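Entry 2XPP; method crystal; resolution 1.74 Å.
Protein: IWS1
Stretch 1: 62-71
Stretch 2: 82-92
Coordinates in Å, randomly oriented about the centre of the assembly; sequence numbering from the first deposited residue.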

# COMPACT_ATOMS: atom_id res chain seq x y z
N ILE A 62 3.43 7.91 4.70
CA ILE A 62 2.08 7.34 4.71
C ILE A 62 2.04 6.05 3.87
O ILE A 62 1.10 5.23 4.02
CB ILE A 62 0.99 8.35 4.20
CG1 ILE A 62 -0.43 7.94 4.64
CG2 ILE A 62 1.03 8.44 2.67
CD1 ILE A 62 -0.62 7.95 6.14
N LEU A 63 2.99 5.86 2.95
CA LEU A 63 3.01 4.63 2.19
C LEU A 63 3.17 3.41 3.07
O LEU A 63 2.71 2.31 2.69
CB LEU A 63 4.04 4.61 1.02
CG LEU A 63 3.73 5.66 -0.03
CD1 LEU A 63 4.88 5.71 -1.06
CD2 LEU A 63 2.39 5.43 -0.76
N ASP A 64 3.83 3.57 4.23
CA ASP A 64 3.96 2.46 5.21
C ASP A 64 2.59 2.01 5.69
O ASP A 64 2.35 0.78 5.80
CB ASP A 64 4.78 2.90 6.44
CG ASP A 64 6.24 3.21 6.14
OD1 ASP A 64 6.71 3.11 4.98
OD2 ASP A 64 6.93 3.59 7.10
N GLU A 65 1.69 2.95 6.01
CA GLU A 65 0.35 2.61 6.54
C GLU A 65 -0.53 2.06 5.41
O GLU A 65 -1.29 1.11 5.62
CB GLU A 65 -0.35 3.83 7.17
CG GLU A 65 0.21 4.10 8.58
CD GLU A 65 1.68 4.49 8.57
OE1 GLU A 65 2.11 5.31 7.71
OE2 GLU A 65 2.43 3.99 9.43
N ILE A 66 -0.40 2.65 4.21
CA ILE A 66 -1.17 2.13 3.07
C ILE A 66 -0.77 0.66 2.80
O ILE A 66 -1.65 -0.22 2.66
CB ILE A 66 -1.04 3.00 1.83
CG1 ILE A 66 -1.76 4.34 2.10
CG2 ILE A 66 -1.73 2.29 0.63
CD1 ILE A 66 -1.41 5.42 0.98
N LYS A 67 0.54 0.41 2.75
CA LYS A 67 1.08 -0.96 2.64
C LYS A 67 0.49 -1.88 3.72
O LYS A 67 0.02 -2.97 3.41
CB LYS A 67 2.58 -0.93 2.81
CG LYS A 67 3.26 -2.33 2.78
CD LYS A 67 4.76 -2.16 3.01
CE LYS A 67 5.46 -3.47 2.83
NZ LYS A 67 6.87 -3.28 3.36
N GLY A 68 0.56 -1.45 4.97
CA GLY A 68 -0.01 -2.24 6.09
C GLY A 68 -1.46 -2.61 5.90
O GLY A 68 -1.88 -3.77 6.18
N TRP A 69 -2.26 -1.65 5.50
CA TRP A 69 -3.69 -1.90 5.24
C TRP A 69 -3.93 -2.89 4.09
O TRP A 69 -4.97 -3.60 4.06
CB TRP A 69 -4.42 -0.60 4.94
CG TRP A 69 -4.82 0.24 6.16
CD1 TRP A 69 -4.07 0.59 7.25
CD2 TRP A 69 -6.09 0.88 6.33
NE1 TRP A 69 -4.81 1.38 8.11
CE2 TRP A 69 -6.05 1.58 7.56
CE3 TRP A 69 -7.28 0.90 5.58
CZ2 TRP A 69 -7.16 2.32 8.04
CZ3 TRP A 69 -8.37 1.61 6.05
CH2 TRP A 69 -8.29 2.31 7.28
N LEU A 70 -3.00 -2.95 3.13
CA LEU A 70 -3.14 -3.90 1.98
C LEU A 70 -2.57 -5.29 2.28
O LEU A 70 -2.83 -6.27 1.56
CB LEU A 70 -2.36 -3.32 0.80
CG LEU A 70 -3.02 -2.07 0.14
CD1 LEU A 70 -2.03 -1.48 -0.88
CD2 LEU A 70 -4.35 -2.45 -0.57
N GLU A 71 -1.76 -5.37 3.32
CA GLU A 71 -1.08 -6.63 3.68
C GLU A 71 -2.02 -7.69 4.25
O GLU A 71 -3.16 -7.34 4.74
CB GLU A 71 0.06 -6.35 4.64
CG GLU A 71 1.28 -5.82 3.90
CD GLU A 71 2.45 -5.55 4.84
OE1 GLU A 71 2.22 -5.08 5.99
OE2 GLU A 71 3.60 -5.89 4.48
N LYS A 82 -13.11 -4.29 -0.88
CA LYS A 82 -13.41 -2.83 -0.99
C LYS A 82 -12.19 -2.01 -0.56
O LYS A 82 -11.87 -0.96 -1.17
CB LYS A 82 -14.64 -2.48 -0.17
CG LYS A 82 -14.83 -0.96 -0.01
CD LYS A 82 -16.22 -0.68 0.51
CE LYS A 82 -16.31 0.65 1.25
NZ LYS A 82 -16.27 0.46 2.77
N ILE A 83 -11.47 -2.49 0.46
CA ILE A 83 -10.21 -1.90 0.87
C ILE A 83 -9.11 -2.00 -0.18
O ILE A 83 -8.41 -1.00 -0.50
CB ILE A 83 -9.70 -2.52 2.20
CG1 ILE A 83 -10.81 -2.39 3.26
CG2 ILE A 83 -8.32 -1.92 2.57
CD1 ILE A 83 -10.70 -3.47 4.34
N ARG A 84 -8.99 -3.19 -0.76
CA ARG A 84 -8.00 -3.47 -1.80
C ARG A 84 -8.22 -2.50 -2.97
O ARG A 84 -7.26 -1.86 -3.45
CB ARG A 84 -8.10 -4.92 -2.26
CG ARG A 84 -7.84 -5.85 -1.06
CD ARG A 84 -7.43 -7.26 -1.43
NE ARG A 84 -8.18 -7.96 -2.48
CZ ARG A 84 -9.15 -8.86 -2.24
NH1 ARG A 84 -9.57 -9.07 -1.00
NH2 ARG A 84 -9.74 -9.52 -3.23
N LYS A 85 -9.45 -2.41 -3.42
CA LYS A 85 -9.76 -1.55 -4.59
C LYS A 85 -9.50 -0.09 -4.27
O LYS A 85 -8.83 0.63 -5.06
CB LYS A 85 -11.20 -1.72 -5.01
CG LYS A 85 -11.36 -3.02 -5.70
CD LYS A 85 -12.79 -3.15 -6.15
CE LYS A 85 -12.88 -4.36 -7.02
NZ LYS A 85 -14.27 -4.49 -7.53
N ARG A 86 -10.00 0.37 -3.13
CA ARG A 86 -9.95 1.80 -2.86
C ARG A 86 -8.51 2.30 -2.62
O ARG A 86 -8.16 3.36 -3.12
CB ARG A 86 -10.79 2.11 -1.67
CG ARG A 86 -10.83 3.59 -1.41
CD ARG A 86 -11.69 4.31 -2.48
NE ARG A 86 -11.74 5.72 -2.13
CZ ARG A 86 -11.73 6.74 -2.97
NH1 ARG A 86 -11.68 6.54 -4.28
NH2 ARG A 86 -11.76 7.97 -2.48
N LEU A 87 -7.72 1.52 -1.91
CA LEU A 87 -6.30 1.88 -1.67
C LEU A 87 -5.48 1.82 -2.94
O LEU A 87 -4.57 2.63 -3.09
CB LEU A 87 -5.64 1.12 -0.52
CG LEU A 87 -6.26 1.54 0.84
CD1 LEU A 87 -5.53 0.74 1.91
CD2 LEU A 87 -6.14 3.05 1.10
N LEU A 88 -5.75 0.89 -3.85
CA LEU A 88 -5.00 0.89 -5.11
C LEU A 88 -5.39 2.15 -5.89
O LEU A 88 -4.56 2.75 -6.54
CB LEU A 88 -5.32 -0.33 -5.98
CG LEU A 88 -4.69 -1.64 -5.46
CD1 LEU A 88 -5.03 -2.72 -6.46
CD2 LEU A 88 -3.16 -1.59 -5.25
N ASP A 89 -6.67 2.54 -5.83
CA ASP A 89 -7.13 3.79 -6.48
C ASP A 89 -6.38 5.01 -5.91
O ASP A 89 -5.96 5.91 -6.70
CB ASP A 89 -8.64 3.96 -6.28
CG ASP A 89 -9.21 5.23 -6.89
OD1 ASP A 89 -8.86 5.58 -8.05
OD2 ASP A 89 -10.07 5.85 -6.20
N VAL A 90 -6.30 5.10 -4.58
CA VAL A 90 -5.50 6.14 -3.90
C VAL A 90 -4.04 6.21 -4.43
O VAL A 90 -3.58 7.28 -4.84
CB VAL A 90 -5.51 5.97 -2.37
CG1 VAL A 90 -4.43 6.86 -1.67
CG2 VAL A 90 -6.90 6.33 -1.81
N LEU A 91 -3.35 5.07 -4.39
CA LEU A 91 -1.94 4.98 -4.82
C LEU A 91 -1.75 5.49 -6.26
O LEU A 91 -0.75 6.15 -6.55
CB LEU A 91 -1.48 3.54 -4.70
CG LEU A 91 -1.27 3.08 -3.26
CD1 LEU A 91 -1.07 1.62 -3.26
CD2 LEU A 91 -0.07 3.77 -2.58
N LYS A 92 -2.73 5.23 -7.13
CA LYS A 92 -2.63 5.60 -8.54
C LYS A 92 -2.56 7.12 -8.70
O LYS A 92 -1.97 7.65 -9.68
CB LYS A 92 -3.86 5.07 -9.32
CG LYS A 92 -3.82 5.36 -10.76
CD LYS A 92 -4.94 4.58 -11.41
CE LYS A 92 -5.64 5.38 -12.47
NZ LYS A 92 -6.72 4.52 -13.05

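Two helical segments of IWS1, residues 62-70 and 82-92, pack side by side and run nearly antiparallel: their N-to-C directions differ by 154°, and their axes come within 10.2 Å of each other. The backbones are nearest toward the C-terminal end of the first helix, where the CA atoms of Leu-70 and Arg-84 lie 6.2 Å apart; the CA atoms of Ile-66 and Leu-87 are separated by 7.0 Å. No hydrogen bond crosses the interface. Each helix satisfies its backbone internally, as in Leu-70 N to Ile-66 O (3.1 Å) and Leu-87 N to Ile-83 O (3.0 Å), so the two meet through apolar shape, burying 443 Å² in all.

Leu-87 is the main bump of the second helix. Its CA-to-CB bond points toward the first helix, and the side chain enters a hollow lined by Ile-66, Trp-69 and Leu-70. Leu-87 CD1 presses against Trp-69 CB at 3.5 Å and lies 4.1 Å from the backbone oxygen Ile-66 O. Closer to the backbone, Leu-87 CB is touched by Leu-70 CD2 at 3.8 Å and by Ile-66 CG2 at 4.2 Å. The residue is thus gripped along its length, from CB to a terminal methyl.

Leu-70 answers from the first helix and has the largest area covered by the opposing stretch. Its CB leaves sideways, but the m,t rotamer brings the methyls nearer the second helix. Leu-70 CD2 settles over the backbone between Ile-83 and Leu-87, 4.0 Å from Arg-84 CA and 4.3 Å from Ile-83 O; the latter is a packing contact, since a methyl offers that oxygen no conventional donor. Leu-70 CD1 reaches Leu-91 CD1 at 4.0 Å. Arg-84 therefore contributes its backbone to the floor of this hollow, while its guanidinium group is hydrogen-bonded elsewhere in the structure.

One turn before Leu-70, Ile-66 points toward the second helix and holds Leu-91 CD2 with both its methyls, CG2 at 3.9 Å and CD1 at 4.1 Å; Ile-66 CD1 also meets Val-90 CG1 at 4.3 Å. Leu-91 also starts sideways and turns its end inward, placing CD2 3.5 Å from Leu-63 CD2, a tight methyl contact. Leu-63 does the same from its own helix, so two side chains that begin beside the interface close this end of it with their tips.

At the other end, Trp-69 and Ile-83 meet. Ile-83 CG2 sits at the edge of the indole, near the ring plane, 4.3 Å from Trp-69 CE3, and 4.0 Å from the backbone oxygen Trp-69 O. The ring's polar NE1 is hydrogen-bonded elsewhere.

Charge stays off the seam. Lys-67 and Lys-85 direct their CB atoms away from the opposing helix, and Arg-86 makes a salt bridge within its own helix, NH1 to Asp-89 OD2 at 2.6 Å.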